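Multiheme cytochrome cf (Carboxydothermus ferrireducens DSM 11255, PDB 6QVM) probably passes electrons along its eleven c-type hemes through the bacterial S-layer to insoluble iron(III) outside the cell. Local coordinates at residues 273-277 with 278-282; 472-476 with 477-481; 516-519 with 520-524; 602-606 with 607-611. All coordinates share one frame; numbering follows the deposited sequence.

Interaction 1 of 4, residues 273-277 with 278-282; sequences VINSP and TELLF. With HEC (heme c), chain J.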
# COMPACT_ATOMS: atom_id res chain seq x y z
N VAL A 273 -13.51 18.04 2.90
CA VAL A 273 -13.03 18.40 1.57
C VAL A 273 -12.52 17.14 0.89
O VAL A 273 -11.69 16.41 1.46
CB VAL A 273 -11.91 19.46 1.64
CG1 VAL A 273 -11.45 19.84 0.23
CG2 VAL A 273 -12.39 20.69 2.40
N ILE A 274 -13.03 16.87 -0.30
CA ILE A 274 -12.57 15.73 -1.09
C ILE A 274 -11.38 16.20 -1.92
O ILE A 274 -11.51 17.12 -2.74
CB ILE A 274 -13.70 15.18 -1.98
CG1 ILE A 274 -14.94 14.90 -1.13
CG2 ILE A 274 -13.25 13.91 -2.67
CD1 ILE A 274 -14.66 14.09 0.14
N ASN A 275 -10.23 15.58 -1.70
CA ASN A 275 -8.94 16.12 -2.10
C ASN A 275 -8.31 15.24 -3.18
O ASN A 275 -7.85 14.14 -2.89
CB ASN A 275 -8.02 16.25 -0.88
CG ASN A 275 -6.68 16.87 -1.20
OD1 ASN A 275 -6.54 17.62 -2.17
ND2 ASN A 275 -5.68 16.56 -0.39
N SER A 276 -8.28 15.75 -4.42
CA SER A 276 -7.73 15.03 -5.57
C SER A 276 -6.57 15.84 -6.14
O SER A 276 -6.38 17.00 -5.76
CB SER A 276 -8.82 14.80 -6.62
OG SER A 276 -9.03 15.96 -7.40
N PRO A 277 -5.77 15.27 -7.06
CA PRO A 277 -4.59 16.02 -7.56
C PRO A 277 -4.92 17.36 -8.22
O PRO A 277 -4.08 18.27 -8.18
CB PRO A 277 -3.95 15.04 -8.55
CG PRO A 277 -4.34 13.70 -8.04
CD PRO A 277 -5.73 13.86 -7.47
N THR A 278 -6.11 17.51 -8.81
CA THR A 278 -6.42 18.74 -9.54
C THR A 278 -7.57 19.54 -8.95
O THR A 278 -7.70 20.72 -9.28
CB THR A 278 -6.75 18.42 -11.01
OG1 THR A 278 -7.81 17.47 -11.05
CG2 THR A 278 -5.53 17.87 -11.73
N GLU A 279 -8.39 18.96 -8.07
CA GLU A 279 -9.61 19.65 -7.69
C GLU A 279 -9.99 19.31 -6.26
O GLU A 279 -9.65 18.24 -5.74
CB GLU A 279 -10.75 19.28 -8.65
CG GLU A 279 -11.92 20.24 -8.62
CD GLU A 279 -12.87 20.03 -9.78
OE1 GLU A 279 -13.32 18.88 -9.98
OE2 GLU A 279 -13.14 21.01 -10.51
N LEU A 280 -10.70 20.24 -5.63
CA LEU A 280 -11.29 20.07 -4.31
C LEU A 280 -12.80 20.08 -4.42
O LEU A 280 -13.37 20.98 -5.06
CB LEU A 280 -10.83 21.17 -3.36
CG LEU A 280 -9.33 21.26 -3.05
CD1 LEU A 280 -9.08 22.34 -2.01
CD2 LEU A 280 -8.80 19.92 -2.57
N LEU A 281 -13.45 19.09 -3.82
CA LEU A 281 -14.89 19.08 -3.63
C LEU A 281 -15.19 19.29 -2.15
O LEU A 281 -14.37 18.97 -1.29
CB LEU A 281 -15.51 17.77 -4.11
CG LEU A 281 -15.39 17.44 -5.60
CD1 LEU A 281 -16.15 16.15 -5.90
CD2 LEU A 281 -15.90 18.57 -6.48
N PHE A 282 -16.37 19.83 -1.86
CA PHE A 282 -16.71 20.24 -0.51
C PHE A 282 -18.02 19.60 -0.08
O PHE A 282 -18.97 19.52 -0.86
CB PHE A 282 -16.77 21.77 -0.41
CG PHE A 282 -15.44 22.44 -0.66
CD1 PHE A 282 -15.00 22.67 -1.95
CD2 PHE A 282 -14.62 22.79 0.40
CE1 PHE A 282 -13.78 23.26 -2.19
CE2 PHE A 282 -13.38 23.38 0.17
CZ PHE A 282 -12.97 23.62 -1.13
FE HEC J . -6.42 3.42 -5.08
CHA HEC J . -6.01 6.65 -6.08
CHB HEC J . -3.81 2.47 -7.13
CHC HEC J . -6.46 0.28 -3.68
CHD HEC J . -9.38 4.19 -3.47
NA HEC J . -5.14 4.37 -6.35
C1A HEC J . -5.18 5.72 -6.66
C2A HEC J . -4.20 5.98 -7.69
C3A HEC J . -3.60 4.82 -7.99
C4A HEC J . -4.18 3.79 -7.16
CMA HEC J . -2.49 4.63 -9.04
CAA HEC J . -3.93 7.35 -8.34
CBA HEC J . -2.77 8.03 -7.60
CGA HEC J . -2.42 9.30 -8.33
O1A HEC J . -3.34 10.01 -8.81
O2A HEC J . -1.20 9.60 -8.41
NB HEC J . -5.35 1.70 -5.36
C1B HEC J . -4.27 1.54 -6.22
C2B HEC J . -3.72 0.22 -6.01
C3B HEC J . -4.45 -0.39 -5.06
C4B HEC J . -5.49 0.53 -4.63
CMB HEC J . -2.51 -0.33 -6.81
CAB HEC J . -4.25 -1.82 -4.50
CBB HEC J . -2.84 -2.03 -3.88
NC HEC J . -7.72 2.41 -3.86
C1C HEC J . -7.49 1.15 -3.33
C2C HEC J . -8.54 0.86 -2.36
C3C HEC J . -9.31 1.96 -2.25
C4C HEC J . -8.83 2.94 -3.22
CMC HEC J . -8.61 -0.42 -1.50
CAC HEC J . -10.57 2.17 -1.35
CBC HEC J . -10.30 1.99 0.17
ND HEC J . -7.52 5.15 -4.81
C1D HEC J . -8.73 5.23 -4.10
C2D HEC J . -9.19 6.59 -4.15
C3D HEC J . -8.14 7.35 -4.97
C4D HEC J . -7.14 6.38 -5.33
CMD HEC J . -10.47 7.17 -3.53
CAD HEC J . -8.13 8.85 -5.30
CBD HEC J . -7.21 9.49 -4.25
CGD HEC J . -7.22 11.00 -4.32
O1D HEC J . -7.54 11.53 -5.42
O2D HEC J . -6.90 11.65 -3.30
O HOH W 1 -10.66 16.16 -9.50
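S276 grips E279 twice at the tip of a tight hairpin: its backbone N gives a bond of 3.1 Å to E279 O, nearly in line with the carbonyl, and its OG donates to the same oxygen over 2.9 Å from well to one side. A chi1 of 80° sets OG between the backbone N and the carbonyl carbon, facing the second strand, where a water also donates to it. Replacing the serine with an alanine would probably leave E279 O with one donor from S276 instead of two and the water without this acceptor. Between them P277 and T278 form a type I turn; the proline ring fixes the phi that its place requires. Beyond the turn, I274 N donates to L281 O over 2.7 Å. L281 N returns a bond of 3.0 Å to I274 O. On the face that carries V273, N275, L280 and F282, the branched V273 lays CG1 over one face of the F282 ring, while its CG2 comes within 3.6 Å of F282 CE2. K296 binds N275 OD1. Heme J brings a propionate close to the turn. The hairpin forms the second and third strands of a five-stranded antiparallel sheet, flanked by strands 247-248 and 292-295.

Interaction 2 of 4, residues 472-476 with 477-481; sequences TCVTC and HSPHS. With HEC (heme c), chain L; PO4 (phosphate ion), chain T.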
# COMPACT_ATOMS: atom_id res chain seq x y z
N THR A 472 -0.73 -8.48 -11.54
CA THR A 472 -1.71 -7.79 -10.72
C THR A 472 -1.38 -6.31 -10.65
O THR A 472 -0.39 -5.85 -11.24
CB THR A 472 -1.77 -8.37 -9.30
OG1 THR A 472 -0.50 -8.20 -8.66
CG2 THR A 472 -2.12 -9.85 -9.35
N CYS A 473 -2.21 -5.56 -9.92
CA CYS A 473 -2.03 -4.11 -9.81
C CYS A 473 -0.62 -3.77 -9.34
O CYS A 473 0.06 -2.92 -9.93
CB CYS A 473 -3.05 -3.52 -8.83
SG CYS A 473 -4.75 -4.00 -9.09
N VAL A 474 -0.16 -4.45 -8.28
CA VAL A 474 1.14 -4.14 -7.69
C VAL A 474 2.30 -4.69 -8.49
O VAL A 474 3.46 -4.49 -8.10
CB VAL A 474 1.20 -4.63 -6.23
CG1 VAL A 474 0.13 -3.93 -5.41
CG2 VAL A 474 1.03 -6.13 -6.17
N THR A 475 2.03 -5.38 -9.60
CA THR A 475 3.10 -5.65 -10.56
C THR A 475 3.61 -4.35 -11.17
O THR A 475 4.82 -4.17 -11.35
CB THR A 475 2.61 -6.59 -11.66
OG1 THR A 475 2.14 -7.82 -11.08
CG2 THR A 475 3.72 -6.89 -12.64
N CYS A 476 2.70 -3.43 -11.47
CA CYS A 476 3.05 -2.16 -12.08
C CYS A 476 2.98 -0.97 -11.13
O CYS A 476 3.72 -0.00 -11.32
CB CYS A 476 2.13 -1.88 -13.28
SG CYS A 476 2.06 -3.18 -14.55
N HIS A 477 2.14 -1.02 -10.10
CA HIS A 477 1.95 0.09 -9.18
C HIS A 477 2.51 -0.26 -7.80
O HIS A 477 2.35 -1.39 -7.33
CB HIS A 477 0.48 0.46 -9.02
CG HIS A 477 -0.18 0.89 -10.29
ND1 HIS A 477 -0.18 2.19 -10.73
CD2 HIS A 477 -0.90 0.18 -11.20
CE1 HIS A 477 -0.85 2.27 -11.87
NE2 HIS A 477 -1.29 1.07 -12.18
N SER A 478 3.15 0.70 -7.17
CA SER A 478 3.47 0.53 -5.77
C SER A 478 2.29 0.96 -4.92
O SER A 478 1.71 2.03 -5.17
CB SER A 478 4.69 1.36 -5.39
OG SER A 478 4.87 1.37 -3.98
N PRO A 479 1.89 0.17 -3.91
CA PRO A 479 0.80 0.60 -3.03
C PRO A 479 1.24 1.56 -1.94
O PRO A 479 0.39 2.07 -1.20
CB PRO A 479 0.31 -0.72 -2.43
CG PRO A 479 1.55 -1.54 -2.35
CD PRO A 479 2.39 -1.17 -3.55
N HIS A 480 2.54 1.82 -1.82
CA HIS A 480 3.09 2.48 -0.65
C HIS A 480 3.77 3.81 -0.94
O HIS A 480 3.98 4.58 0.01
CB HIS A 480 4.11 1.57 0.05
CG HIS A 480 3.51 0.31 0.60
ND1 HIS A 480 4.15 -0.91 0.51
CD2 HIS A 480 2.35 0.09 1.25
CE1 HIS A 480 3.40 -1.83 1.09
NE2 HIS A 480 2.30 -1.25 1.54
N SER A 481 4.12 4.11 -2.18
CA SER A 481 4.88 5.33 -2.42
C SER A 481 4.77 5.73 -3.88
O SER A 481 4.49 4.91 -4.76
CB SER A 481 6.35 5.15 -2.02
OG SER A 481 6.99 4.22 -2.87
FE HEC L . -2.71 0.85 -13.55
CHA HEC L . -2.79 4.10 -14.62
CHB HEC L . -4.87 1.62 -11.03
CHC HEC L . -2.96 -2.51 -12.78
CHD HEC L . 0.05 0.17 -15.48
NA HEC L . -3.64 2.55 -12.91
C1A HEC L . -3.56 3.79 -13.51
C2A HEC L . -4.42 4.69 -12.78
C3A HEC L . -5.00 4.00 -11.79
C4A HEC L . -4.51 2.65 -11.86
CMA HEC L . -5.99 4.57 -10.76
CAA HEC L . -4.66 6.18 -13.13
CBA HEC L . -5.62 6.18 -14.32
CGA HEC L . -5.85 7.58 -14.82
O1A HEC L . -6.99 8.07 -14.64
O2A HEC L . -4.91 8.21 -15.38
NB HEC L . -3.70 -0.24 -12.16
C1B HEC L . -4.62 0.28 -11.27
C2B HEC L . -5.30 -0.83 -10.63
C3B HEC L . -4.76 -1.98 -11.09
C4B HEC L . -3.75 -1.62 -12.08
CMB HEC L . -6.37 -0.68 -9.54
CAB HEC L . -5.14 -3.43 -10.71
CBB HEC L . -6.63 -3.75 -11.01
NC HEC L . -1.60 -0.84 -13.97
C1C HEC L . -1.95 -2.14 -13.64
C2C HEC L . -1.07 -3.06 -14.33
C3C HEC L . -0.28 -2.33 -15.15
C4C HEC L . -0.57 -0.92 -14.90
CMC HEC L . -1.21 -4.60 -14.27
CAC HEC L . 0.85 -2.83 -16.10
CBC HEC L . 0.35 -3.82 -17.18
ND HEC L . -1.55 1.96 -14.84
C1D HEC L . -0.46 1.46 -15.54
C2D HEC L . 0.10 2.52 -16.34
C3D HEC L . -0.79 3.74 -16.07
C4D HEC L . -1.80 3.30 -15.14
CMD HEC L . 1.32 2.43 -17.27
CAD HEC L . -0.63 5.14 -16.71
CBD HEC L . -1.71 5.24 -17.79
CGD HEC L . -1.53 6.50 -18.59
O1D HEC L . -2.57 7.06 -19.05
O2D HEC L . -0.37 6.96 -18.78
P PO4 T . 6.95 -0.76 -2.41
O1 PO4 T . 7.14 0.74 -2.45
O2 PO4 T . 8.15 -1.44 -3.03
O3 PO4 T . 6.81 -1.23 -0.98
O4 PO4 T . 5.72 -1.17 -3.19
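H477 meets C473 through its backbone, H477 N donating to C473 O over 2.8 Å, and that oxygen also takes C476 N, so two bonds close the short helical turn. The H477 ring stands over the face of heme L, NE2 2.0 Å from its iron; K487 O receives ND1 and so sets the ring's rotation, while H559 is the other axial ligand. This is the CXXCH heme-binding motif of c-type cytochromes: C473 SG and C476 SG are bonded covalently to CAB and CAC of the same heme, and the turn brings both sulfurs and the histidine to it. S478 carries OG anti to its own nitrogen (chi1 170°), where OG accepts H480 N at 3.2 Å in an ST turn and also lies against a phosphate ion, probably from the crystallisation liquor, which K483 also holds. P479, compact and rigid, lays CD 4.0 Å from V474 CG1, the two side chains crossing at about a right angle, and places CG 3.8 Å above the centre of the H480 ring. H480 uses both ring nitrogens: NE2 binds the iron of another heme, opposite H355, and ND1 donates to phosphate O3 over 3.1 Å at a nearly straight 173°.

Interaction 3 of 4, residues 516-519 with 520-524; sequences HHPQ and KEVFT. With HEC (heme c), chain K.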
# COMPACT_ATOMS: atom_id res chain seq x y z
N HIS A 516 10.12 -13.71 -30.37
CA HIS A 516 8.94 -13.63 -29.53
C HIS A 516 8.82 -12.23 -28.93
O HIS A 516 9.80 -11.70 -28.40
CB HIS A 516 8.98 -14.68 -28.41
CG HIS A 516 8.91 -16.09 -28.90
ND1 HIS A 516 10.03 -16.80 -29.28
CD2 HIS A 516 7.85 -16.92 -29.08
CE1 HIS A 516 9.66 -18.01 -29.67
NE2 HIS A 516 8.35 -18.11 -29.56
N HIS A 517 7.61 -11.65 -29.02
CA HIS A 517 7.23 -10.33 -28.51
C HIS A 517 8.39 -9.34 -28.62
O HIS A 517 9.02 -9.01 -27.61
CB HIS A 517 6.74 -10.42 -27.06
CG HIS A 517 7.33 -11.56 -26.29
ND1 HIS A 517 8.57 -11.50 -25.70
CD2 HIS A 517 6.85 -12.80 -26.02
CE1 HIS A 517 8.83 -12.64 -25.09
NE2 HIS A 517 7.79 -13.45 -25.27
N PRO A 518 8.69 -8.86 -29.82
CA PRO A 518 9.85 -7.98 -29.98
C PRO A 518 9.45 -6.51 -30.02
O PRO A 518 10.05 -5.73 -30.76
CB PRO A 518 10.42 -8.43 -31.32
CG PRO A 518 9.18 -8.78 -32.12
CD PRO A 518 8.13 -9.25 -31.13
N GLN A 519 8.42 -6.15 -29.26
CA GLN A 519 7.85 -4.81 -29.38
C GLN A 519 8.86 -3.73 -29.01
O GLN A 519 8.91 -2.68 -29.67
CB GLN A 519 6.60 -4.69 -28.51
CG GLN A 519 5.36 -5.34 -29.11
CD GLN A 519 5.26 -6.81 -28.80
OE1 GLN A 519 5.89 -7.30 -27.86
NE2 GLN A 519 4.46 -7.53 -29.58
N LYS A 520 9.66 -3.95 -27.97
CA LYS A 520 10.71 -2.99 -27.61
C LYS A 520 11.62 -2.72 -28.80
O LYS A 520 11.89 -1.56 -29.15
CB LYS A 520 11.52 -3.51 -26.42
CG LYS A 520 12.76 -2.68 -26.11
CD LYS A 520 13.52 -3.21 -24.91
CE LYS A 520 14.69 -2.31 -24.56
NZ LYS A 520 15.36 -2.74 -23.30
N GLU A 521 12.10 -3.78 -29.45
CA GLU A 521 13.08 -3.62 -30.52
C GLU A 521 12.46 -3.01 -31.76
O GLU A 521 13.09 -2.18 -32.43
CB GLU A 521 13.72 -4.97 -30.84
CG GLU A 521 14.63 -5.52 -29.74
CD GLU A 521 13.87 -6.11 -28.57
OE1 GLU A 521 14.48 -6.34 -27.51
OE2 GLU A 521 12.65 -6.36 -28.71
N VAL A 522 11.23 -3.41 -32.12
CA VAL A 522 10.56 -2.80 -33.26
C VAL A 522 10.28 -1.33 -32.99
O VAL A 522 10.57 -0.46 -33.81
CB VAL A 522 9.27 -3.57 -33.59
CG1 VAL A 522 8.44 -2.80 -34.63
CG2 VAL A 522 9.58 -4.96 -34.07
N PHE A 523 9.70 -1.04 -31.82
CA PHE A 523 9.28 0.32 -31.50
C PHE A 523 10.48 1.25 -31.37
O PHE A 523 10.44 2.39 -31.85
CB PHE A 523 8.44 0.31 -30.22
CG PHE A 523 8.05 1.68 -29.74
CD1 PHE A 523 6.96 2.34 -30.29
CD2 PHE A 523 8.77 2.31 -28.74
CE1 PHE A 523 6.60 3.60 -29.84
CE2 PHE A 523 8.42 3.56 -28.29
CZ PHE A 523 7.33 4.21 -28.84
N THR A 524 11.55 0.80 -30.71
CA THR A 524 12.77 1.59 -30.67
C THR A 524 13.51 1.59 -32.00
O THR A 524 14.42 2.40 -32.18
CB THR A 524 13.70 1.09 -29.56
OG1 THR A 524 13.96 -0.31 -29.75
CG2 THR A 524 13.07 1.31 -28.19
FE HEC K . 5.61 -15.61 -22.58
CHA HEC K . 2.98 -14.54 -24.58
CHB HEC K . 4.57 -18.87 -23.03
CHC HEC K . 8.52 -16.78 -21.10
CHD HEC K . 6.66 -12.40 -22.09
NA HEC K . 4.07 -16.52 -23.62
C1A HEC K . 3.09 -15.90 -24.36
C2A HEC K . 2.18 -16.91 -24.86
C3A HEC K . 2.62 -18.10 -24.43
C4A HEC K . 3.82 -17.88 -23.64
CMA HEC K . 1.98 -19.48 -24.71
CAA HEC K . 0.93 -16.62 -25.74
CBA HEC K . 1.20 -17.12 -27.16
CGA HEC K . 0.44 -16.33 -28.19
O1A HEC K . 0.96 -16.21 -29.33
O2A HEC K . -0.67 -15.81 -27.89
NB HEC K . 6.40 -17.47 -22.15
C1B HEC K . 5.80 -18.68 -22.42
C2B HEC K . 6.69 -19.74 -21.96
C3B HEC K . 7.78 -19.16 -21.43
C4B HEC K . 7.62 -17.72 -21.55
CMB HEC K . 6.39 -21.25 -22.06
CAB HEC K . 9.00 -19.86 -20.79
CBB HEC K . 9.76 -20.68 -21.85
NC HEC K . 7.27 -14.75 -21.75
C1C HEC K . 8.35 -15.41 -21.19
C2C HEC K . 9.29 -14.42 -20.68
C3C HEC K . 8.81 -13.20 -21.01
C4C HEC K . 7.51 -13.39 -21.65
CMC HEC K . 10.65 -14.79 -20.05
CAC HEC K . 9.42 -11.81 -20.70
CBC HEC K . 10.84 -11.63 -21.27
ND HEC K . 4.91 -13.76 -23.22
C1D HEC K . 5.55 -12.56 -22.91
C2D HEC K . 4.86 -11.49 -23.58
C3D HEC K . 3.71 -12.15 -24.36
C4D HEC K . 3.82 -13.56 -24.08
CMD HEC K . 5.23 -9.99 -23.51
CAD HEC K . 2.65 -11.48 -25.27
CBD HEC K . 3.33 -10.89 -26.50
CGD HEC K . 2.39 -10.82 -27.69
O1D HEC K . 1.15 -10.65 -27.50
O2D HEC K . 2.90 -10.94 -28.84
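The imidazole of H517, just ahead of the turn that joins P518 to V522, has something on both faces. On one lies pyrrole D of heme K, with C1D 3.2 Å above the ring plane and displaced toward its rim; on the other is H516 CB, likewise offset. H517 NE2 and CD2 touch the heme carbons rather than its iron, so in this pose the histidine covers the macrocycle and is not a ligand of the iron. A flat ring with a polar edge suits the place, since ND1 donates to T502 O while the face remains against the porphyrin. An alanine in its place would probably uncover this part of pyrrole D and leave T502 O without that donor. The F523 side chain touches another heme, and F523 CB sits 3.1 Å from Q519 O.

Behind the histidine the chain turns into a helix. P518 O takes V522 N over 2.9 Å and Q519 O takes F523 N over 2.8 Å. V522 leans back over the turn, its CG2 4.3 Å from P518 CG; A652 touches P518 and I649 touches V522, both from helix 641-652. E521 bends at chi2 (77°) to bring its carboxylate back past P518 to the loop before the helix, where OE1 meets T502 OG1 and OE2 accepts G503 N. Q519 is likewise bent, and its amide nitrogen donates to D653 O. With P518 at the N-cap position, the arrangement is a helix start set against a heme pocket, its first turn reaching from one heme toward the next.

Interaction 4 of 4, residues 602-606 with 607-611; sequences VGFDA and NAVKA. With HEC (heme c), chain O.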
# COMPACT_ATOMS: atom_id res chain seq x y z
N VAL A 602 -11.88 13.18 -36.46
CA VAL A 602 -12.93 12.79 -37.38
C VAL A 602 -12.37 12.31 -38.71
O VAL A 602 -12.85 11.32 -39.27
CB VAL A 602 -13.93 13.95 -37.59
CG1 VAL A 602 -15.03 13.54 -38.54
CG2 VAL A 602 -14.51 14.41 -36.26
N GLY A 603 -11.35 12.99 -39.23
CA GLY A 603 -10.86 12.69 -40.57
C GLY A 603 -10.09 11.39 -40.67
O GLY A 603 -10.09 10.73 -41.71
N PHE A 604 -9.40 11.00 -39.59
CA PHE A 604 -8.65 9.75 -39.54
C PHE A 604 -9.59 8.64 -39.08
O PHE A 604 -9.99 8.61 -37.91
CB PHE A 604 -7.45 9.90 -38.60
CG PHE A 604 -6.46 8.78 -38.69
CD1 PHE A 604 -5.76 8.53 -39.86
CD2 PHE A 604 -6.19 7.99 -37.58
CE1 PHE A 604 -4.84 7.51 -39.93
CE2 PHE A 604 -5.27 6.98 -37.64
CZ PHE A 604 -4.58 6.74 -38.81
N ASP A 605 -9.97 7.74 -39.99
CA ASP A 605 -11.03 6.78 -39.71
C ASP A 605 -10.54 5.35 -39.94
O ASP A 605 -9.40 5.12 -40.36
CB ASP A 605 -12.28 7.08 -40.54
CG ASP A 605 -12.02 7.10 -42.04
OD1 ASP A 605 -10.99 6.53 -42.49
OD2 ASP A 605 -12.82 7.71 -42.78
N ALA A 606 -11.44 4.40 -39.67
CA ALA A 606 -11.09 2.98 -39.77
C ALA A 606 -10.67 2.60 -41.18
O ALA A 606 -9.79 1.74 -41.36
CB ALA A 606 -12.28 2.13 -39.31
N ASN A 607 -11.28 3.20 -42.20
CA ASN A 607 -10.88 2.91 -43.58
C ASN A 607 -9.42 3.27 -43.82
O ASN A 607 -8.65 2.47 -44.36
CB ASN A 607 -11.78 3.67 -44.55
CG ASN A 607 -13.19 3.11 -44.60
OD1 ASN A 607 -13.40 1.90 -44.54
ND2 ASN A 607 -14.16 4.00 -44.72
N ALA A 608 -9.01 4.47 -43.40
CA ALA A 608 -7.62 4.87 -43.56
C ALA A 608 -6.67 3.92 -42.84
O ALA A 608 -5.59 3.60 -43.35
CB ALA A 608 -7.43 6.30 -43.05
N VAL A 609 -7.06 3.44 -41.66
CA VAL A 609 -6.20 2.53 -40.91
C VAL A 609 -6.23 1.13 -41.51
O VAL A 609 -5.20 0.46 -41.59
CB VAL A 609 -6.61 2.51 -39.42
CG1 VAL A 609 -5.67 1.62 -38.62
CG2 VAL A 609 -6.64 3.91 -38.86
N LYS A 610 -7.41 0.67 -41.94
CA LYS A 610 -7.50 -0.64 -42.58
C LYS A 610 -6.61 -0.73 -43.81
O LYS A 610 -6.01 -1.78 -44.07
CB LYS A 610 -8.96 -0.94 -42.95
CG LYS A 610 -9.66 -1.88 -41.97
CD LYS A 610 -10.98 -2.37 -42.52
CE LYS A 610 -10.78 -3.32 -43.69
NZ LYS A 610 -9.87 -4.44 -43.32
N ALA A 611 -6.50 0.37 -44.56
CA ALA A 611 -5.60 0.44 -45.71
C ALA A 611 -4.19 -0.01 -45.33
O ALA A 611 -3.71 -1.03 -45.84
CB ALA A 611 -5.56 1.86 -46.27
FE HEC O . 0.08 7.62 -36.56
CHA HEC O . 1.36 8.28 -39.68
CHB HEC O . -1.72 4.99 -37.90
CHC HEC O . -1.33 7.02 -33.47
CHD HEC O . 1.64 10.43 -35.27
NA HEC O . -0.15 6.80 -38.43
C1A HEC O . 0.50 7.21 -39.58
C2A HEC O . 0.11 6.33 -40.66
C3A HEC O . -0.74 5.42 -40.16
C4A HEC O . -0.93 5.70 -38.76
CMA HEC O . -1.40 4.28 -40.96
CAA HEC O . 0.60 6.41 -42.12
CBA HEC O . 2.03 5.88 -42.14
CGA HEC O . 2.57 5.79 -43.54
O1A HEC O . 1.78 5.88 -44.52
O2A HEC O . 3.81 5.62 -43.68
NB HEC O . -1.24 6.26 -35.83
C1B HEC O . -1.90 5.28 -36.56
C2B HEC O . -2.82 4.59 -35.69
C3B HEC O . -2.71 5.15 -34.46
C4B HEC O . -1.72 6.21 -34.53
CMB HEC O . -3.74 3.43 -36.13
CAB HEC O . -3.50 4.76 -33.20
CBB HEC O . -3.03 3.36 -32.75
NC HEC O . 0.10 8.58 -34.73
C1C HEC O . -0.48 8.10 -33.57
C2C HEC O . 0.06 8.87 -32.46
C3C HEC O . 0.80 9.87 -32.97
C4C HEC O . 0.89 9.67 -34.40
CMC HEC O . -0.43 8.76 -31.00
CAC HEC O . 1.53 11.02 -32.22
CBC HEC O . 2.65 10.49 -31.30
ND HEC O . 1.31 9.12 -37.34
C1D HEC O . 1.82 10.19 -36.61
C2D HEC O . 2.60 11.02 -37.50
C3D HEC O . 2.51 10.34 -38.87
C4D HEC O . 1.69 9.17 -38.68
CMD HEC O . 3.35 12.31 -37.12
CAD HEC O . 3.16 10.80 -40.19
CBD HEC O . 4.66 10.56 -40.12
CGD HEC O . 5.36 11.34 -41.21
O1D HEC O . 4.96 11.21 -42.40
O2D HEC O . 6.32 12.09 -40.89
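A hydrophobic staple and an N-cap together start the helix that begins at A606. D605 is the N-cap; the residue before it, F604, meets V609 of the first turn, the pairing that defines the staple.

D605 OD1 accepts A608 N over 3.0 Å at 168°, met nearly along its C-O axis. The torsion behind this (chi1 57°) holds the carboxylate between the backbone nitrogen and carbonyl carbon, folded back over the first turn, where it reaches an amide that has no helical carbonyl ahead of it. Aspartate suits this position because its short chain places an oxygen there, and its negative charge would probably also be favoured by the positive end of the helix dipole. The ordinary helical bonds then take over: V609 N donates to D605 O over 3.2 Å, and K610 N to A606 O over 2.7 Å.

The F604 and V609 side chains cross at about a right angle, with F604 CZ 3.5 Å from V609 CG2. CG2 also sits 3.4 Å from D605 O, so this branch fills the angle between the ring and the cap. V609's other branch, CG1, faces heme O, 3.6 Å from its CMB methyl, and F604 CZ comes within 3.5 Å of the heme's CHB, which lies at the edge of the phenyl ring. Beta-branching thus lets one small residue serve staple and heme together, while A608 CB packs more loosely at F604 CD1.

H599 stacks on the F604 ring, and D614 forms a salt bridge with K610. The cap lies where the loop after strand 589-593 runs into the long helix 606-628.

In the fold
The four contacts are local and in series along the chain, and each borders a heme. Interactions 1, 2 and 3 are buried, whereas interaction 4 is a surface contact, with its centre about 43 Å from that of the chain; interaction 2 is the most central, about 8 Å from the chain's centre. No two share a secondary-structure element, and the closest pair of centres, 1 and 2, is about 23 Å apart. Their chemistry follows their places: a hairpin turn tied by a serine in 1, covalent and metal bonds in 2, and helix starts in 3 and 4. Of these, only 4 has a side-chain cap, while 3 leads with a proline and backbone bonds.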